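Local coordinates for glycoside hydrolase family 16 protein (Bacteroides ovatus, PDB 7KR6) that probably hydrolyses glycosidic bonds in mixed-linkage beta-glucans as an endo-glucanase, and is captured here with a 2-fluoro-glucose-containing oligosaccharide in its cleft, at residues S81-T86 against G97-K102; A114-P119 against P127-M132; I234-A239 against D267-L272. The protein carries 1 engineered substitution. All blocks are in the same frame, centred on the assembly; numbering follows the deposited sequence.

Contact 1: S81-T86 against G97-K102; sequences SVLILT and GRINSK. With BGC (beta-D-glucopyranose), chain C.
L85 and G97 bring the two backbones closest, their CA atoms 5.0 Å apart, and from there the strands splay until the CA atoms of L83 and I99 stand 10.1 Å apart, with no hydrogen bond bridging the two segments. This is the open arm of the beta hairpin formed by strands 80-90 and 93-107, where paired strands part into the two layers of the GH16 beta-jelly-roll sandwich. Side chains fill the widening wedge. At its narrow end, L85 lies against the G97 peptide: L85 CD1 lies 3.9 Å from G97 O and L85 CD2 4.0 Å from G97 C. Deeper in, L83 and I99 meet tip to tip. The L83 CG leaves anti to the backbone N (chi1 175°), whereas the CG1 of I99 sits between its own backbone N and carbonyl carbon (chi1 70°), and the two branches converge with L83 CD2 only 3.3 Å from I99 CD1, closer than two methyl groups normally come. Strand alternation sends R98 the other way, into the glycan cleft. Its extended chain presents NH2 to O6 of the glucose at 3.1 Å, the bond nearly straight at 167° and lying in the guanidinium plane at its edge. E53 forms a salt bridge with R98 NE and also accepts from N100 ND2, which probably helps to orient the sugar-binding arginine. N100 OD1 in turn takes the backbone N of K102 at 2.9 Å on a carbonyl lone pair, an Asx turn. Strand 80-90 continues its pairing with strands 72-77 and 261-271, V72 touching both L83 and I99, while strand 93-107 runs on beside strand 232-240.

Contact 2: A114-P119 against P127-M132; sequences ASIKLP and PAFWMM. With G2F (2-deoxy-2-fluoro-alpha-D-glucopyranose), chain B.
A114 sets its methyl over one face of the F129 ring, a CH-pi contact with CB 4.1 Å from the ring centroid and 26° off the normal. The pair bridges the two layers of the GH16 beta-jelly-roll sandwich, strand 112-117 on one side and strand 125-133 on the other. Their touching parts run in opposite directions, 174° apart, but the spacing is that of facing layers: the CA atoms of A114 and F129 are 8.4 Å apart, those of L118 and P127 7.5 Å, and no hydrogen bond crosses. Side chains alone make the join. F129 has CG anti to its backbone N (chi1 169°), which carries the ring along the interface to A114 and leaves its root for I116. There I116 CD1 approaches F129 CB at 4.0 Å, the two side chains crossing obliquely. At the loop end, L118 CD2 packs on the P127 ring, 3.6 Å from P127 CB. Three apolar pairs thus follow every second residue of strand 112-117 and the loop after it. F129 is further confined by F236, whose ring plane is nearly parallel to its own, and by I147; M150 touches L118. The intervening residues of strand 125-133 face the opposite way and line the glycan pocket. W130 offers an indole face to the fluorinated glucose, whose C6 stands 3.4 Å above the ring plane over its centre and whose C5 lies 3.7 Å from W130 CD2, a sugar-aromatic stacking common in carbohydrate-binding sites. The tilt of that indole is probably steadied by the hydrogen bond from W130 NE1 to N237 OD1. Two residues earlier in the strand, A128 brings its CB to 3.6 Å from O6 of the same sugar.

Contact 3: I234-A239 against D267-L272; sequences ILFNLA and DWVKIL
This is apolar packing between the two layers of the beta-jelly-roll sandwich, I234 and F236 from strand 232-240 meeting V269 and I271 from strand 261-271. The evidence is in the spacing: the CA atoms of I234 and V269 are 9.6 Å apart, the touching parts run 164° from each other, and no hydrogen bond crosses. Two pairs of apolar side chains make the contact. F236 brings the edge of its ring to V269, its CZ lying 4.1 Å from CB and 4.2 Å from CG2 of V269, with the valine near the ring plane. With CG anti to the carbonyl carbon (chi1 -63°), the F236 ring extends from strand 232-240 toward the facing layer and ends at V269. Around this pair, strand 232-240 is fixed by backbone bonds to I99 and S101 on one side and A128 and W130 on the other. The facing strand 261-271 lies between strands 80-90 and 112-117. The CB of I271 points neither at strand 232-240 nor away from it, but its extended CG1 branch turns the end inward, and the two isoleucines meet tip to tip, CD1 of I234 4.1 Å from CD1 of I271.

Following the chain from its N terminus, the three contacts come in series, none nested within or crossing another. Contact 1 closes across the ten residues of the hairpin between strands 80-90 and 93-107; contact 2 closes a shorter loop of seven between 114-119 and 127-132; contact 3 closes the longest, 27 residues, with its second segment ending at the C terminus. Together they join the same two layers. In one layer strands 93-107, 232-240 and 125-133 lie side by side, with 232-240 central; in the other, 261-271 runs between 80-90 and 112-117. Contact 3 therefore sits between the other two, and R98 and W130 of contacts 1 and 2 touch on the glycan side, over strand 232-240.

Contact 1: S81-T86 against G97-K102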
# COMPACT_ATOMS: atom_id res chain seq x y z
N SER A 81 10.44 -32.23 -10.50
CA SER A 81 9.03 -32.26 -10.94
C SER A 81 8.34 -31.10 -10.25
O SER A 81 8.43 -31.01 -9.04
CB SER A 81 8.29 -33.57 -10.68
OG SER A 81 7.07 -33.57 -11.44
N VAL A 82 7.72 -30.24 -11.04
CA VAL A 82 7.22 -28.93 -10.51
C VAL A 82 5.84 -28.62 -11.07
O VAL A 82 5.47 -29.01 -12.20
CB VAL A 82 8.22 -27.80 -10.86
CG1 VAL A 82 9.59 -28.12 -10.33
CG2 VAL A 82 8.26 -27.54 -12.35
N LEU A 83 5.09 -27.83 -10.34
CA LEU A 83 3.89 -27.16 -10.87
C LEU A 83 4.36 -26.00 -11.77
O LEU A 83 5.19 -25.20 -11.33
CB LEU A 83 3.02 -26.67 -9.71
CG LEU A 83 1.79 -25.85 -10.10
CD1 LEU A 83 0.71 -26.71 -10.73
CD2 LEU A 83 1.26 -25.12 -8.85
N ILE A 84 3.75 -25.86 -12.94
CA ILE A 84 4.12 -24.80 -13.92
C ILE A 84 2.90 -23.95 -14.20
O ILE A 84 1.88 -24.43 -14.74
CB ILE A 84 4.71 -25.38 -15.21
CG1 ILE A 84 5.82 -26.39 -14.92
CG2 ILE A 84 5.21 -24.28 -16.13
CD1 ILE A 84 6.25 -27.16 -16.15
N LEU A 85 2.97 -22.67 -13.83
CA LEU A 85 2.00 -21.68 -14.32
C LEU A 85 2.64 -20.91 -15.48
O LEU A 85 3.70 -20.25 -15.26
CB LEU A 85 1.61 -20.73 -13.19
CG LEU A 85 1.18 -21.41 -11.89
CD1 LEU A 85 0.92 -20.39 -10.80
CD2 LEU A 85 -0.05 -22.30 -12.09
N THR A 86 1.99 -20.95 -16.62
CA THR A 86 2.54 -20.35 -17.87
C THR A 86 1.72 -19.17 -18.31
O THR A 86 0.53 -19.29 -18.58
CB THR A 86 2.57 -21.39 -19.00
OG1 THR A 86 3.37 -22.48 -18.53
CG2 THR A 86 3.14 -20.75 -20.26
N GLY A 97 -2.17 -19.02 -15.60
CA GLY A 97 -2.71 -20.05 -14.71
C GLY A 97 -2.80 -19.65 -13.26
O GLY A 97 -2.00 -18.81 -12.75
N ARG A 98 -3.80 -20.25 -12.61
CA ARG A 98 -4.12 -19.96 -11.20
C ARG A 98 -4.76 -21.23 -10.63
O ARG A 98 -5.67 -21.77 -11.29
CB ARG A 98 -5.13 -18.82 -11.11
CG ARG A 98 -5.69 -18.57 -9.71
CD ARG A 98 -6.26 -17.19 -9.58
NE ARG A 98 -7.18 -17.04 -8.46
CZ ARG A 98 -7.58 -15.88 -7.98
NH1 ARG A 98 -7.08 -14.76 -8.43
NH2 ARG A 98 -8.50 -15.83 -7.01
N ILE A 99 -4.32 -21.64 -9.45
CA ILE A 99 -4.96 -22.79 -8.74
C ILE A 99 -5.29 -22.39 -7.31
O ILE A 99 -4.62 -21.53 -6.70
CB ILE A 99 -4.05 -24.02 -8.77
CG1 ILE A 99 -2.81 -23.84 -7.90
CG2 ILE A 99 -3.71 -24.41 -10.19
CD1 ILE A 99 -1.87 -25.03 -7.83
N ASN A 100 -6.20 -23.16 -6.72
CA ASN A 100 -6.49 -23.03 -5.30
C ASN A 100 -6.82 -24.40 -4.71
O ASN A 100 -7.23 -25.28 -5.48
CB ASN A 100 -7.66 -22.06 -5.08
CG ASN A 100 -9.01 -22.57 -5.57
OD1 ASN A 100 -9.62 -23.40 -4.89
ND2 ASN A 100 -9.45 -22.14 -6.75
N SER A 101 -6.84 -24.49 -3.40
CA SER A 101 -7.21 -25.70 -2.64
C SER A 101 -8.51 -25.51 -1.86
O SER A 101 -8.72 -26.31 -0.90
CB SER A 101 -6.04 -26.17 -1.80
OG SER A 101 -5.79 -25.31 -0.70
N LYS A 102 -9.37 -24.59 -2.26
CA LYS A 102 -10.65 -24.32 -1.53
C LYS A 102 -11.49 -25.59 -1.49
O LYS A 102 -11.66 -26.26 -2.56
CB LYS A 102 -11.48 -23.24 -2.20
CG LYS A 102 -12.66 -22.75 -1.40
CD LYS A 102 -13.39 -21.68 -2.10
CE LYS A 102 -14.41 -20.97 -1.23
NZ LYS A 102 -15.31 -21.97 -0.64
C2 BGC C . -9.19 -8.60 -5.48
C3 BGC C . -10.66 -8.99 -5.19
C4 BGC C . -10.92 -10.47 -5.36
C5 BGC C . -9.93 -11.32 -4.54
C6 BGC C . -10.05 -12.81 -4.74
C1 BGC C . -8.35 -9.54 -4.67
O2 BGC C . -8.91 -7.25 -5.22
O3 BGC C . -11.44 -8.17 -6.07
O4 BGC C . -12.29 -10.76 -4.97
O5 BGC C . -8.58 -10.92 -4.93
O6 BGC C . -9.84 -13.17 -6.13

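Contact 2: A114-P119 against P127-M132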
# COMPACT_ATOMS: atom_id res chain seq x y z
N ALA A 114 6.65 -22.92 0.65
CA ALA A 114 6.70 -23.35 -0.75
C ALA A 114 8.03 -22.91 -1.35
O ALA A 114 8.53 -21.84 -0.98
CB ALA A 114 5.55 -22.81 -1.54
N SER A 115 8.52 -23.72 -2.27
CA SER A 115 9.77 -23.48 -3.03
C SER A 115 9.37 -23.05 -4.45
O SER A 115 8.68 -23.83 -5.18
CB SER A 115 10.67 -24.69 -3.03
OG SER A 115 11.83 -24.48 -3.81
N ILE A 116 9.73 -21.82 -4.81
CA ILE A 116 9.22 -21.15 -6.02
C ILE A 116 10.38 -20.53 -6.78
O ILE A 116 11.19 -19.81 -6.17
CB ILE A 116 8.17 -20.08 -5.66
CG1 ILE A 116 7.05 -20.66 -4.79
CG2 ILE A 116 7.60 -19.44 -6.90
CD1 ILE A 116 6.06 -19.61 -4.30
N LYS A 117 10.33 -20.73 -8.09
CA LYS A 117 11.21 -20.07 -9.07
C LYS A 117 10.33 -19.11 -9.86
O LYS A 117 9.34 -19.52 -10.44
CB LYS A 117 11.87 -21.10 -9.99
CG LYS A 117 12.84 -20.43 -10.96
CD LYS A 117 13.81 -21.43 -11.54
CE LYS A 117 13.50 -21.76 -12.97
NZ LYS A 117 14.29 -22.94 -13.40
N LEU A 118 10.75 -17.85 -9.90
CA LEU A 118 9.94 -16.74 -10.45
C LEU A 118 10.60 -16.27 -11.74
O LEU A 118 11.83 -16.19 -11.82
CB LEU A 118 9.87 -15.60 -9.42
CG LEU A 118 9.03 -15.89 -8.19
CD1 LEU A 118 9.13 -14.75 -7.19
CD2 LEU A 118 7.59 -16.20 -8.59
N PRO A 119 9.78 -15.87 -12.72
CA PRO A 119 10.25 -15.18 -13.92
C PRO A 119 10.69 -13.76 -13.51
O PRO A 119 10.29 -13.22 -12.47
CB PRO A 119 9.01 -15.09 -14.80
CG PRO A 119 7.90 -14.98 -13.79
CD PRO A 119 8.32 -15.87 -12.63
N PRO A 127 3.30 -12.45 -10.04
CA PRO A 127 3.17 -13.75 -9.35
C PRO A 127 2.79 -13.56 -7.89
O PRO A 127 3.21 -12.56 -7.28
CB PRO A 127 4.59 -14.30 -9.36
CG PRO A 127 5.48 -13.04 -9.42
CD PRO A 127 4.71 -12.09 -10.30
N ALA A 128 2.07 -14.53 -7.34
CA ALA A 128 1.69 -14.48 -5.91
C ALA A 128 1.51 -15.90 -5.34
O ALA A 128 1.17 -16.86 -6.09
CB ALA A 128 0.46 -13.63 -5.72
N PHE A 129 1.78 -16.00 -4.06
CA PHE A 129 1.57 -17.17 -3.20
C PHE A 129 0.75 -16.65 -2.03
O PHE A 129 1.26 -15.77 -1.31
CB PHE A 129 2.93 -17.72 -2.79
CG PHE A 129 2.94 -18.76 -1.69
CD1 PHE A 129 1.91 -19.70 -1.57
CD2 PHE A 129 3.97 -18.81 -0.79
CE1 PHE A 129 1.96 -20.66 -0.57
CE2 PHE A 129 4.05 -19.77 0.20
CZ PHE A 129 3.02 -20.70 0.31
N TRP A 130 -0.46 -17.16 -1.86
CA TRP A 130 -1.40 -16.52 -0.93
C TRP A 130 -2.47 -17.50 -0.43
O TRP A 130 -2.43 -18.65 -0.79
CB TRP A 130 -1.98 -15.29 -1.63
CG TRP A 130 -2.63 -15.48 -2.96
CD1 TRP A 130 -2.04 -15.83 -4.15
CD2 TRP A 130 -3.96 -15.08 -3.29
NE1 TRP A 130 -2.95 -15.74 -5.16
CE2 TRP A 130 -4.13 -15.29 -4.67
CE3 TRP A 130 -5.04 -14.58 -2.55
CZ2 TRP A 130 -5.30 -14.95 -5.33
CZ3 TRP A 130 -6.19 -14.26 -3.21
CH2 TRP A 130 -6.33 -14.45 -4.57
N MET A 131 -3.32 -17.00 0.46
CA MET A 131 -4.30 -17.85 1.16
C MET A 131 -5.58 -17.05 1.32
O MET A 131 -5.51 -15.81 1.49
CB MET A 131 -3.76 -18.28 2.52
CG MET A 131 -2.55 -19.15 2.46
SD MET A 131 -1.71 -19.28 4.04
CE MET A 131 -2.99 -19.60 5.26
N MET A 132 -6.73 -17.73 1.30
CA MET A 132 -8.00 -17.08 1.71
C MET A 132 -8.76 -18.01 2.64
O MET A 132 -8.51 -19.22 2.63
CB MET A 132 -8.92 -16.71 0.55
CG MET A 132 -8.42 -15.51 -0.28
SD MET A 132 -9.55 -14.89 -1.53
CE MET A 132 -9.29 -16.03 -2.86
C1 G2F B . -4.52 -10.27 -2.32
C2 G2F B . -5.50 -9.45 -3.09
C3 G2F B . -6.04 -10.20 -4.29
C4 G2F B . -4.87 -10.58 -5.16
C5 G2F B . -3.95 -11.49 -4.30
C6 G2F B . -2.74 -12.09 -4.98
O3 G2F B . -6.99 -9.40 -4.98
O4 G2F B . -5.40 -11.26 -6.36
O5 G2F B . -3.46 -10.81 -3.12
O6 G2F B . -1.98 -11.02 -5.68
F2 G2F B . -6.50 -8.97 -2.20

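Contact 3: I234-A239 against D267-L272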
# COMPACT_ATOMS: atom_id res chain seq x y z
N ILE A 234 -5.10 -22.46 0.04
CA ILE A 234 -3.85 -21.99 -0.62
C ILE A 234 -4.15 -21.63 -2.06
O ILE A 234 -4.94 -22.33 -2.73
CB ILE A 234 -2.74 -23.06 -0.51
CG1 ILE A 234 -2.49 -23.48 0.93
CG2 ILE A 234 -1.45 -22.59 -1.18
CD1 ILE A 234 -1.84 -24.85 1.09
N LEU A 235 -3.51 -20.57 -2.53
CA LEU A 235 -3.56 -20.17 -3.94
C LEU A 235 -2.16 -19.87 -4.46
O LEU A 235 -1.30 -19.41 -3.68
CB LEU A 235 -4.41 -18.93 -4.19
CG LEU A 235 -5.85 -18.99 -3.68
CD1 LEU A 235 -5.97 -18.31 -2.33
CD2 LEU A 235 -6.77 -18.38 -4.67
N PHE A 236 -1.99 -20.17 -5.75
CA PHE A 236 -0.82 -19.72 -6.56
C PHE A 236 -1.34 -19.16 -7.87
O PHE A 236 -2.24 -19.74 -8.49
CB PHE A 236 0.16 -20.85 -6.89
CG PHE A 236 0.84 -21.52 -5.72
CD1 PHE A 236 1.99 -21.01 -5.14
CD2 PHE A 236 0.33 -22.71 -5.24
CE1 PHE A 236 2.62 -21.69 -4.10
CE2 PHE A 236 0.92 -23.35 -4.16
CZ PHE A 236 2.07 -22.84 -3.60
N ASN A 237 -0.73 -18.08 -8.35
CA ASN A 237 -1.16 -17.55 -9.68
C ASN A 237 -0.05 -16.71 -10.27
O ASN A 237 0.85 -16.26 -9.51
CB ASN A 237 -2.42 -16.68 -9.59
CG ASN A 237 -2.15 -15.39 -8.87
OD1 ASN A 237 -1.85 -15.39 -7.65
ND2 ASN A 237 -1.97 -14.31 -9.64
N LEU A 238 -0.10 -16.58 -11.58
CA LEU A 238 0.78 -15.63 -12.31
C LEU A 238 -0.16 -14.69 -13.06
O LEU A 238 -0.65 -15.02 -14.16
CB LEU A 238 1.77 -16.39 -13.20
CG LEU A 238 2.68 -15.53 -14.09
CD1 LEU A 238 3.55 -14.61 -13.25
CD2 LEU A 238 3.58 -16.44 -14.87
N ALA A 239 -0.41 -13.52 -12.47
CA ALA A 239 -1.23 -12.49 -13.12
C ALA A 239 -0.33 -11.73 -14.08
O ALA A 239 0.91 -11.77 -13.90
CB ALA A 239 -1.89 -11.58 -12.11
N ASP A 267 8.08 -26.06 -6.85
CA ASP A 267 8.70 -27.41 -6.73
C ASP A 267 7.91 -28.20 -5.70
O ASP A 267 7.76 -29.44 -5.87
CB ASP A 267 10.14 -27.31 -6.26
CG ASP A 267 10.94 -28.60 -6.37
OD1 ASP A 267 10.37 -29.58 -6.91
OD2 ASP A 267 12.10 -28.60 -5.95
N TRP A 268 7.43 -27.53 -4.67
CA TRP A 268 6.74 -28.22 -3.54
C TRP A 268 6.09 -27.17 -2.66
O TRP A 268 6.47 -25.99 -2.68
CB TRP A 268 7.68 -29.13 -2.72
CG TRP A 268 8.95 -28.52 -2.21
CD1 TRP A 268 10.21 -28.71 -2.73
CD2 TRP A 268 9.12 -27.66 -1.08
NE1 TRP A 268 11.12 -28.03 -1.98
CE2 TRP A 268 10.50 -27.41 -0.95
CE3 TRP A 268 8.25 -27.11 -0.13
CZ2 TRP A 268 11.03 -26.59 0.04
CZ3 TRP A 268 8.78 -26.29 0.85
CH2 TRP A 268 10.14 -26.03 0.92
N VAL A 269 5.06 -27.61 -1.95
CA VAL A 269 4.43 -26.83 -0.87
C VAL A 269 4.21 -27.80 0.28
O VAL A 269 3.90 -28.98 0.03
CB VAL A 269 3.16 -26.09 -1.35
CG1 VAL A 269 2.13 -27.00 -1.99
CG2 VAL A 269 2.53 -25.25 -0.23
N LYS A 270 4.42 -27.33 1.48
CA LYS A 270 4.19 -28.20 2.66
C LYS A 270 3.60 -27.40 3.82
O LYS A 270 3.90 -26.21 4.00
CB LYS A 270 5.47 -28.96 3.01
CG LYS A 270 6.61 -28.14 3.55
CD LYS A 270 7.84 -28.98 3.82
CE LYS A 270 9.01 -28.16 4.30
NZ LYS A 270 10.30 -28.83 3.99
N ILE A 271 2.82 -28.11 4.63
CA ILE A 271 2.26 -27.56 5.88
C ILE A 271 2.86 -28.38 7.02
O ILE A 271 2.76 -29.63 6.96
CB ILE A 271 0.72 -27.62 5.88
CG1 ILE A 271 0.13 -27.06 4.59
CG2 ILE A 271 0.19 -26.91 7.11
CD1 ILE A 271 -1.36 -27.22 4.43
N LEU A 272 3.46 -27.73 7.99
CA LEU A 272 4.13 -28.45 9.11
C LEU A 272 3.12 -28.52 10.25
O LEU A 272 3.30 -27.87 11.26
CB LEU A 272 5.40 -27.72 9.52
CG LEU A 272 6.45 -27.49 8.44
CD1 LEU A 272 7.77 -27.07 9.06
CD2 LEU A 272 6.67 -28.73 7.60
OXT LEU A 272 2.10 -29.21 10.14